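PDB 3MES: choline kinase, which probably transfers a phosphate from ATP to choline, and perhaps to ethanolamine, with the help of magnesium. Local coordinates for residues B[56-59]-B[64-67]; B[159-162]-B[166-169]; B[258-263]-B[361-366]; B[317-322]-B[395-400]. All blocks are in the same frame, centred on the assembly; numbering follows the deposited sequence.

Interaction 1: residues B[56-59]-B[64-67]; sequences GICR and GWKE
Lys-66 turns its CA-H toward the carbonyl oxygen of Arg-59 where an N-H might have been expected: Lys-66 CA lies 3.1 Å from Arg-59 O with an angle of 134° at the hydrogen, whereas the amide of Lys-66, though close, is badly aimed at the same oxygen. The lysine chain points away overall, but its bend at chi2 brings CD back to 3.6 Å from Arg-59 O. On the other flank the arginine folds back over the loop. Its CB sits 3.5 Å from Trp-65 O, and bends at chi2 and chi3 bring NH2 within 3.0 Å of Lys-66 O, which approaches the guanidinium obliquely. Arg-59 chi1, at -20°, is nearly eclipsed.

The inner half is apolar. Trp-65 projects from the loop toward helix 51-61, and its CE3 and CZ3 share Cys-58 CB, CE3 at 3.8 Å. Cys-58 SG stands 5.4 Å from the centroid of the six-membered ring, 51° off its normal, an oblique sulfur-aromatic contact. The indole continues onto Ile-105, Val-89 and Ile-91 of the neighbouring strands, and NE1 donates to His-102 O. The chemistry thus divides in two: a buried indole joins helix and loop to the sheet, while the outer rim brings backbone oxygens close to the guanidinium and to a CA-H.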
# COMPACT_ATOMS: atom_id res chain seq x y z
N GLY B 56 -2.37 34.17 14.20
CA GLY B 56 -1.09 34.84 14.42
C GLY B 56 0.02 33.83 14.62
O GLY B 56 1.10 33.96 14.06
N ILE B 57 -0.26 32.81 15.43
CA ILE B 57 0.71 31.75 15.70
C ILE B 57 1.06 30.97 14.44
O ILE B 57 2.20 30.54 14.26
CB ILE B 57 0.19 30.78 16.78
CG1 ILE B 57 0.19 31.47 18.15
CG2 ILE B 57 1.03 29.51 16.81
CD1 ILE B 57 -0.43 30.65 19.26
N CYS B 58 0.08 30.80 13.56
CA CYS B 58 0.27 30.05 12.32
C CYS B 58 1.11 30.80 11.29
O CYS B 58 2.05 30.25 10.72
CB CYS B 58 -1.07 29.63 11.71
SG CYS B 58 -1.94 28.31 12.60
N ARG B 59 0.77 32.07 11.04
CA ARG B 59 1.47 32.84 10.03
C ARG B 59 2.93 33.04 10.42
O ARG B 59 3.80 33.23 9.57
CB ARG B 59 0.81 34.20 9.79
CG ARG B 59 -0.63 34.29 10.24
CD ARG B 59 -1.51 34.99 9.22
NE ARG B 59 -0.80 35.95 8.39
CZ ARG B 59 -0.59 37.22 8.72
NH1 ARG B 59 -1.01 37.70 9.88
NH2 ARG B 59 0.06 38.02 7.88
N GLY B 64 5.83 30.05 4.62
CA GLY B 64 5.01 30.50 3.51
C GLY B 64 3.77 31.27 3.92
O GLY B 64 3.18 31.99 3.12
N TRP B 65 3.38 31.12 5.19
CA TRP B 65 2.15 31.73 5.70
C TRP B 65 2.38 33.16 6.17
O TRP B 65 1.43 33.92 6.37
CB TRP B 65 1.59 30.90 6.85
CG TRP B 65 0.94 29.62 6.43
CD1 TRP B 65 1.38 28.74 5.48
CD2 TRP B 65 -0.27 29.05 6.96
NE1 TRP B 65 0.52 27.68 5.38
CE2 TRP B 65 -0.50 27.84 6.27
CE3 TRP B 65 -1.18 29.46 7.94
CZ2 TRP B 65 -1.60 27.03 6.54
CZ3 TRP B 65 -2.27 28.65 8.20
CH2 TRP B 65 -2.47 27.45 7.51
N LYS B 66 3.65 33.52 6.36
CA LYS B 66 4.00 34.84 6.89
C LYS B 66 3.20 35.98 6.25
O LYS B 66 2.61 36.79 6.95
CB LYS B 66 5.50 35.09 6.72
CG LYS B 66 6.02 36.29 7.49
CD LYS B 66 6.00 36.03 8.99
CE LYS B 66 6.69 37.15 9.76
NZ LYS B 66 6.75 36.88 11.22
N GLU B 67 3.18 36.03 4.92
CA GLU B 67 2.59 37.16 4.22
C GLU B 67 1.12 36.99 3.85
O GLU B 67 0.51 37.90 3.28
CB GLU B 67 3.40 37.49 2.96
CG GLU B 67 4.72 38.18 3.26
CD GLU B 67 4.54 39.45 4.07
OE1 GLU B 67 3.80 40.35 3.61
OE2 GLU B 67 5.12 39.54 5.18

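Interaction 2: residues B[159-162]-B[166-169]; sequences TKQL and HICV
The carboxamide of Gln-161 carries Ile-167 over one face, the methyl CD1 lying 4.2 Å from the amide carbon CD, while at its rim OE1 accepts a hydrogen bond from the backbone N of Thr-158. The other flat group is the peptide carbonyl of Gln-161, whose oxygen meets the same isoleucine. Ile-167 CD1 comes to 3.3 Å from Gln-161 O, and CB to 3.5 Å. The branch methyl CG2 also touches this oxygen, at 3.6 Å, so that three carbons of Ile-167 press on it and none is a donor. With chi1 at -73° and chi2 extended, CG1 and CD1 reach out from helix 165-179 until CD1 also meets Gln-161 CB at 3.5 Å; the two side chains cross at a slant.

One residue further along each segment the contact is lighter. Cys-168 CB lies 3.9 Å from Leu-162 O, an oxygen that also receives a weak hydrogen bond from Tyr-305 OH. The Leu-162 side chain leaves the contact and packs on Leu-157 and Glu-271, about 5 Å from a bound magnesium ion, whereas Cys-168 continues onto Leu-329 and Phe-333 of helix 327-342. Further round the helix, Val-169 meets Val-169 of the second subunit. The arrangement is a short 3-10 turn folded against the start of the helix that follows it, at the entry to the helical lobe of the kinase-like fold, where one side borders the metal site and another the dimer partner.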
# COMPACT_ATOMS: atom_id res chain seq x y z
N THR B 159 -15.54 0.51 9.17
CA THR B 159 -15.45 -0.81 9.78
C THR B 159 -15.57 -1.92 8.73
O THR B 159 -14.90 -2.94 8.82
CB THR B 159 -16.50 -1.01 10.87
OG1 THR B 159 -16.46 0.10 11.78
CG2 THR B 159 -16.25 -2.30 11.64
N LYS B 160 -16.43 -1.70 7.74
CA LYS B 160 -16.64 -2.70 6.70
C LYS B 160 -15.45 -2.81 5.76
O LYS B 160 -15.08 -3.90 5.33
CB LYS B 160 -17.92 -2.40 5.91
CG LYS B 160 -19.18 -2.60 6.73
CD LYS B 160 -20.41 -2.01 6.06
CE LYS B 160 -21.65 -2.19 6.93
NZ LYS B 160 -22.84 -1.50 6.39
N GLN B 161 -14.84 -1.67 5.45
CA GLN B 161 -13.72 -1.63 4.52
C GLN B 161 -12.56 -2.50 4.99
O GLN B 161 -11.73 -2.93 4.19
CB GLN B 161 -13.25 -0.20 4.30
CG GLN B 161 -14.17 0.63 3.43
CD GLN B 161 -13.60 2.01 3.16
OE1 GLN B 161 -13.26 2.74 4.09
NE2 GLN B 161 -13.49 2.36 1.89
N LEU B 162 -12.49 -2.75 6.30
CA LEU B 162 -11.45 -3.61 6.85
C LEU B 162 -11.53 -5.01 6.25
O LEU B 162 -10.51 -5.69 6.13
CB LEU B 162 -11.55 -3.67 8.37
CG LEU B 162 -11.42 -2.35 9.12
CD1 LEU B 162 -11.06 -2.59 10.59
CD2 LEU B 162 -10.38 -1.45 8.46
N HIS B 166 -7.51 -5.85 -0.19
CA HIS B 166 -6.48 -4.89 -0.58
C HIS B 166 -6.25 -3.87 0.53
O HIS B 166 -5.13 -3.41 0.73
CB HIS B 166 -6.85 -4.18 -1.89
CG HIS B 166 -8.02 -3.26 -1.77
ND1 HIS B 166 -9.32 -3.71 -1.80
CD2 HIS B 166 -8.09 -1.91 -1.63
CE1 HIS B 166 -10.14 -2.68 -1.67
NE2 HIS B 166 -9.42 -1.58 -1.57
N ILE B 167 -7.30 -3.53 1.26
CA ILE B 167 -7.18 -2.62 2.39
C ILE B 167 -6.51 -3.31 3.57
O ILE B 167 -5.66 -2.73 4.24
CB ILE B 167 -8.56 -2.09 2.85
CG1 ILE B 167 -9.10 -1.08 1.84
CG2 ILE B 167 -8.45 -1.46 4.23
CD1 ILE B 167 -10.48 -0.56 2.20
N CYS B 168 -6.88 -4.57 3.81
CA CYS B 168 -6.32 -5.34 4.90
C CYS B 168 -4.80 -5.43 4.81
O CYS B 168 -4.09 -5.15 5.78
CB CYS B 168 -6.91 -6.75 4.93
SG CYS B 168 -6.21 -7.82 6.20
N VAL B 169 -4.30 -5.82 3.64
CA VAL B 169 -2.87 -6.04 3.46
C VAL B 169 -2.03 -4.76 3.47
O VAL B 169 -0.83 -4.81 3.76
CB VAL B 169 -2.57 -6.84 2.18
CG1 VAL B 169 -3.13 -8.26 2.31
CG2 VAL B 169 -3.13 -6.13 0.96

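Interaction 3: residues B[258-263]-B[361-366]; sequences PAFSLV and EVFTLI
Phe-260 and Phe-363 meet in the helical lobe of the kinase-like fold, where the approach to the two-stranded antiparallel sheet 262-265/290-293 lies against the place at which helix 351-362 gives way to helix 364-376. The two rings form the tight part of the contact. They cross obliquely, with planes at 54° and centroids 5.4 Å apart, an arrangement that is neither a stack nor a T-shaped pair. One side of each ring does the touching: CD1 and CE1 of Phe-260 are set against CE2 and CZ of Phe-363. Each phenyl has its CG anti to its own carbonyl carbon (chi1 -60° in Phe-260 and -73° in Phe-363). The backbones stay apart, the nearest CA atoms, those of Ala-259 and Phe-363, being 9.0 Å from each other.

Around this core the contact is looser. Ala-259 directs its methyl at the helices but leaves a wide gap, for Ala-259 CB comes no nearer than 4.6 Å to Phe-363 CE2; its carbonyl oxygen does better, lying 3.9 Å from Phe-363 CE2. Beyond the pair, Phe-363 also packs on Ala-296 and Ala-299 of helix 294-303, so its ring packs against both the 259-260 turn and that helix. Backbone bonds from Ala-259 to Gly-295 and from Ser-261 to Ala-294 fix the turn that carries Phe-260. The closest approach of all joins Phe-260 CE1 to Phe-363 CZ, at 3.6 Å.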
# COMPACT_ATOMS: atom_id res chain seq x y z
N PRO B 258 7.04 -15.17 15.84
CA PRO B 258 7.19 -13.72 15.87
C PRO B 258 5.97 -13.03 16.49
O PRO B 258 5.94 -11.81 16.60
CB PRO B 258 7.33 -13.35 14.39
CG PRO B 258 7.83 -14.60 13.73
CD PRO B 258 7.16 -15.72 14.48
N ALA B 259 4.98 -13.82 16.88
CA ALA B 259 3.83 -13.28 17.60
C ALA B 259 4.28 -12.72 18.95
O ALA B 259 3.72 -11.75 19.46
CB ALA B 259 2.77 -14.35 17.81
N PHE B 260 5.32 -13.33 19.52
CA PHE B 260 5.83 -12.91 20.81
C PHE B 260 7.08 -12.05 20.63
O PHE B 260 7.86 -11.85 21.56
CB PHE B 260 6.10 -14.13 21.70
CG PHE B 260 4.87 -14.95 21.98
CD1 PHE B 260 4.00 -14.60 22.99
CD2 PHE B 260 4.59 -16.07 21.21
CE1 PHE B 260 2.87 -15.36 23.25
CE2 PHE B 260 3.46 -16.83 21.46
CZ PHE B 260 2.60 -16.47 22.48
N SER B 261 7.25 -11.54 19.42
CA SER B 261 8.33 -10.63 19.12
C SER B 261 8.06 -9.29 19.81
O SER B 261 6.91 -8.88 19.96
CB SER B 261 8.43 -10.44 17.61
OG SER B 261 9.57 -9.68 17.27
N LEU B 262 9.13 -8.63 20.24
CA LEU B 262 8.99 -7.33 20.89
C LEU B 262 9.15 -6.21 19.87
O LEU B 262 10.22 -6.03 19.29
CB LEU B 262 10.01 -7.18 22.02
CG LEU B 262 9.73 -8.10 23.21
CD1 LEU B 262 10.70 -7.81 24.35
CD2 LEU B 262 8.29 -7.93 23.67
N VAL B 263 8.08 -5.46 19.66
CA VAL B 263 8.05 -4.43 18.63
C VAL B 263 7.46 -3.14 19.18
O VAL B 263 6.84 -3.13 20.24
CB VAL B 263 7.20 -4.88 17.44
CG1 VAL B 263 7.61 -6.29 17.00
CG2 VAL B 263 5.73 -4.85 17.80
N GLU B 361 -4.24 -15.25 17.91
CA GLU B 361 -5.61 -15.38 18.43
C GLU B 361 -5.65 -15.20 19.94
O GLU B 361 -6.61 -14.64 20.48
CB GLU B 361 -6.19 -16.74 18.04
CG GLU B 361 -6.66 -16.83 16.60
CD GLU B 361 -7.78 -15.84 16.30
OE1 GLU B 361 -7.49 -14.80 15.69
OE2 GLU B 361 -8.93 -16.11 16.69
N VAL B 362 -4.62 -15.67 20.62
CA VAL B 362 -4.55 -15.57 22.07
C VAL B 362 -4.60 -14.11 22.53
O VAL B 362 -5.29 -13.78 23.48
CB VAL B 362 -3.26 -16.22 22.62
CG1 VAL B 362 -2.96 -15.72 24.02
CG2 VAL B 362 -3.38 -17.74 22.59
N PHE B 363 -3.87 -13.25 21.83
CA PHE B 363 -3.78 -11.84 22.19
C PHE B 363 -5.10 -11.09 22.01
O PHE B 363 -5.20 -9.92 22.38
CB PHE B 363 -2.67 -11.15 21.40
CG PHE B 363 -1.29 -11.51 21.85
CD1 PHE B 363 -0.70 -10.83 22.91
CD2 PHE B 363 -0.58 -12.52 21.23
CE1 PHE B 363 0.58 -11.16 23.33
CE2 PHE B 363 0.70 -12.85 21.65
CZ PHE B 363 1.28 -12.17 22.70
N THR B 364 -6.11 -11.75 21.45
CA THR B 364 -7.41 -11.11 21.25
C THR B 364 -8.07 -10.81 22.59
O THR B 364 -8.83 -9.84 22.71
CB THR B 364 -8.37 -11.99 20.40
OG1 THR B 364 -8.56 -13.26 21.04
CG2 THR B 364 -7.81 -12.21 19.00
N LEU B 365 -7.78 -11.64 23.58
CA LEU B 365 -8.35 -11.46 24.91
C LEU B 365 -7.74 -10.24 25.59
O LEU B 365 -8.41 -9.54 26.35
CB LEU B 365 -8.13 -12.72 25.76
CG LEU B 365 -8.60 -14.05 25.17
CD1 LEU B 365 -8.21 -15.20 26.08
CD2 LEU B 365 -10.10 -14.05 24.92
N ILE B 366 -6.46 -9.99 25.31
CA ILE B 366 -5.79 -8.81 25.86
C ILE B 366 -6.52 -7.54 25.43
O ILE B 366 -6.67 -6.61 26.21
CB ILE B 366 -4.32 -8.75 25.42
CG1 ILE B 366 -3.55 -9.97 25.92
CG2 ILE B 366 -3.66 -7.47 25.93
CD1 ILE B 366 -3.40 -10.03 27.43

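Interaction 4: residues B[317-322]-B[395-400]; sequences FKFKYE and ANTRFT
Strand 318-319 passes helix 391-411 with the CA atoms of Phe-319 and Thr-397 8.4 Å apart, a gap that side chains alone bridge. Thr-397 works as a fork between two phenyl rings. Its methyl CG2 lies over one face of Phe-319, 4.0 Å from the ring centroid and only 14° off the normal, a well-formed CH-pi contact shifted slightly toward CG. The hydroxyl branch instead meets the edge of Phe-317, OG1 lying near the ring plane and 3.7 Å from CZ. With chi1 at -55°, OG1 stands beside the backbone N and hydrogen-bonds to Glu-393 O one helical turn back, which fixes the rotation of the fork and leaves CG2 facing Phe-319.

Two residues apart in an extended chain, Phe-317 and Phe-319 both face the helix, each holding CG between its backbone N and carbonyl carbon. Phe-317 also packs edge-to-face with Tyr-394, a residue of the decamethonium pocket, and Phe-319 lies beside Tyr-307, a magnesium ligand. This pair of rings is consistent with a second shell beside the decamethonium and magnesium sites of the choline kinase helical lobe.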
# COMPACT_ATOMS: atom_id res chain seq x y z
N PHE B 317 -22.56 2.88 19.15
CA PHE B 317 -21.60 1.98 18.52
C PHE B 317 -22.33 0.68 18.21
O PHE B 317 -23.20 0.25 18.96
CB PHE B 317 -20.40 1.73 19.43
CG PHE B 317 -20.70 0.83 20.60
CD1 PHE B 317 -20.75 -0.54 20.45
CD2 PHE B 317 -20.94 1.37 21.86
CE1 PHE B 317 -21.03 -1.37 21.52
CE2 PHE B 317 -21.22 0.55 22.94
CZ PHE B 317 -21.27 -0.82 22.76
N LYS B 318 -21.98 0.07 17.08
CA LYS B 318 -22.55 -1.22 16.71
C LYS B 318 -21.46 -2.28 16.75
O LYS B 318 -20.30 -2.00 16.48
CB LYS B 318 -23.14 -1.18 15.30
CG LYS B 318 -24.05 0.00 15.02
CD LYS B 318 -24.42 0.04 13.54
CE LYS B 318 -25.12 1.32 13.16
NZ LYS B 318 -25.19 1.49 11.68
N PHE B 319 -21.85 -3.51 17.09
CA PHE B 319 -20.91 -4.61 17.14
C PHE B 319 -21.46 -5.84 16.44
O PHE B 319 -22.66 -6.10 16.48
CB PHE B 319 -20.55 -4.95 18.59
CG PHE B 319 -21.70 -5.48 19.40
CD1 PHE B 319 -21.94 -6.84 19.49
CD2 PHE B 319 -22.55 -4.61 20.08
CE1 PHE B 319 -23.00 -7.33 20.23
CE2 PHE B 319 -23.61 -5.10 20.82
CZ PHE B 319 -23.84 -6.46 20.90
N LYS B 320 -20.58 -6.57 15.77
CA LYS B 320 -20.96 -7.84 15.15
C LYS B 320 -19.83 -8.85 15.30
O LYS B 320 -18.85 -8.82 14.56
CB LYS B 320 -21.36 -7.63 13.69
CG LYS B 320 -22.80 -7.19 13.51
CD LYS B 320 -23.08 -6.66 12.11
CE LYS B 320 -22.39 -5.31 11.89
NZ LYS B 320 -22.72 -4.74 10.55
N TYR B 321 -19.99 -9.74 16.27
CA TYR B 321 -18.97 -10.73 16.59
C TYR B 321 -18.58 -11.57 15.38
O TYR B 321 -17.41 -11.94 15.22
CB TYR B 321 -19.47 -11.62 17.73
CG TYR B 321 -18.44 -12.56 18.29
CD1 TYR B 321 -17.65 -12.19 19.37
CD2 TYR B 321 -18.25 -13.82 17.74
CE1 TYR B 321 -16.71 -13.06 19.90
CE2 TYR B 321 -17.31 -14.69 18.26
CZ TYR B 321 -16.54 -14.31 19.33
OH TYR B 321 -15.60 -15.17 19.84
N GLU B 322 -19.55 -11.87 14.52
CA GLU B 322 -19.30 -12.70 13.34
C GLU B 322 -18.38 -12.00 12.35
O GLU B 322 -17.83 -12.64 11.45
CB GLU B 322 -20.61 -13.07 12.65
CG GLU B 322 -21.61 -13.78 13.54
CD GLU B 322 -22.33 -12.83 14.49
OE1 GLU B 322 -22.28 -11.60 14.25
OE2 GLU B 322 -22.95 -13.32 15.46
N ALA B 395 -18.05 -1.30 27.56
CA ALA B 395 -17.23 -2.14 28.42
C ALA B 395 -17.89 -3.50 28.60
O ALA B 395 -17.24 -4.54 28.50
CB ALA B 395 -16.99 -1.47 29.75
N ASN B 396 -19.19 -3.48 28.89
CA ASN B 396 -19.97 -4.71 29.01
C ASN B 396 -19.78 -5.60 27.79
O ASN B 396 -19.69 -6.82 27.89
CB ASN B 396 -21.45 -4.39 29.17
CG ASN B 396 -21.80 -3.92 30.56
OD1 ASN B 396 -22.90 -3.41 30.80
ND2 ASN B 396 -20.88 -4.08 31.50
N THR B 397 -19.71 -4.97 26.62
CA THR B 397 -19.57 -5.69 25.37
C THR B 397 -18.19 -6.34 25.24
O THR B 397 -18.09 -7.53 24.97
CB THR B 397 -19.86 -4.78 24.16
OG1 THR B 397 -21.15 -4.19 24.30
CG2 THR B 397 -19.81 -5.58 22.86
N ARG B 398 -17.14 -5.55 25.45
CA ARG B 398 -15.79 -6.07 25.37
C ARG B 398 -15.59 -7.23 26.35
O ARG B 398 -14.97 -8.24 26.01
CB ARG B 398 -14.74 -4.98 25.62
CG ARG B 398 -14.82 -3.80 24.66
CD ARG B 398 -14.88 -4.24 23.20
NE ARG B 398 -13.77 -5.12 22.82
CZ ARG B 398 -12.63 -4.70 22.27
NH1 ARG B 398 -12.43 -3.41 22.04
NH2 ARG B 398 -11.69 -5.58 21.95
N PHE B 399 -16.12 -7.08 27.56
CA PHE B 399 -16.04 -8.13 28.56
C PHE B 399 -16.80 -9.37 28.09
O PHE B 399 -16.26 -10.47 28.07
CB PHE B 399 -16.58 -7.67 29.92
CG PHE B 399 -15.74 -6.61 30.58
CD1 PHE B 399 -14.39 -6.48 30.27
CD2 PHE B 399 -16.28 -5.76 31.52
CE1 PHE B 399 -13.61 -5.51 30.88
CE2 PHE B 399 -15.51 -4.79 32.13
CZ PHE B 399 -14.17 -4.67 31.81
N THR B 400 -18.05 -9.17 27.70
CA THR B 400 -18.85 -10.25 27.14
C THR B 400 -18.04 -11.01 26.09
O THR B 400 -17.94 -12.23 26.13
CB THR B 400 -20.14 -9.72 26.49
OG1 THR B 400 -20.98 -9.12 27.49
CG2 THR B 400 -20.91 -10.84 25.81

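In the fold
The contacts divide between the two lobes of the kinase-like fold. Interaction 1 lies beside the five-stranded sheet, 39 to 46 Å between centres from the others, and on the opposite side of the chain's centre from interactions 3 and 4. Interactions 2, 3 and 4 occupy the helical lobe, their centres 20 to 21 Å apart in every pairing. Along the chain 1 and 2 close in turn before 3 opens, whereas 3 and 4 interlock, segment 317-322 coming between 258-263 and 361-366. Consecutive helices 364-376 and 391-411 link these two. Interactions 2 and 4 both lie near residues of the magnesium site, leaving 3 away from the ligands.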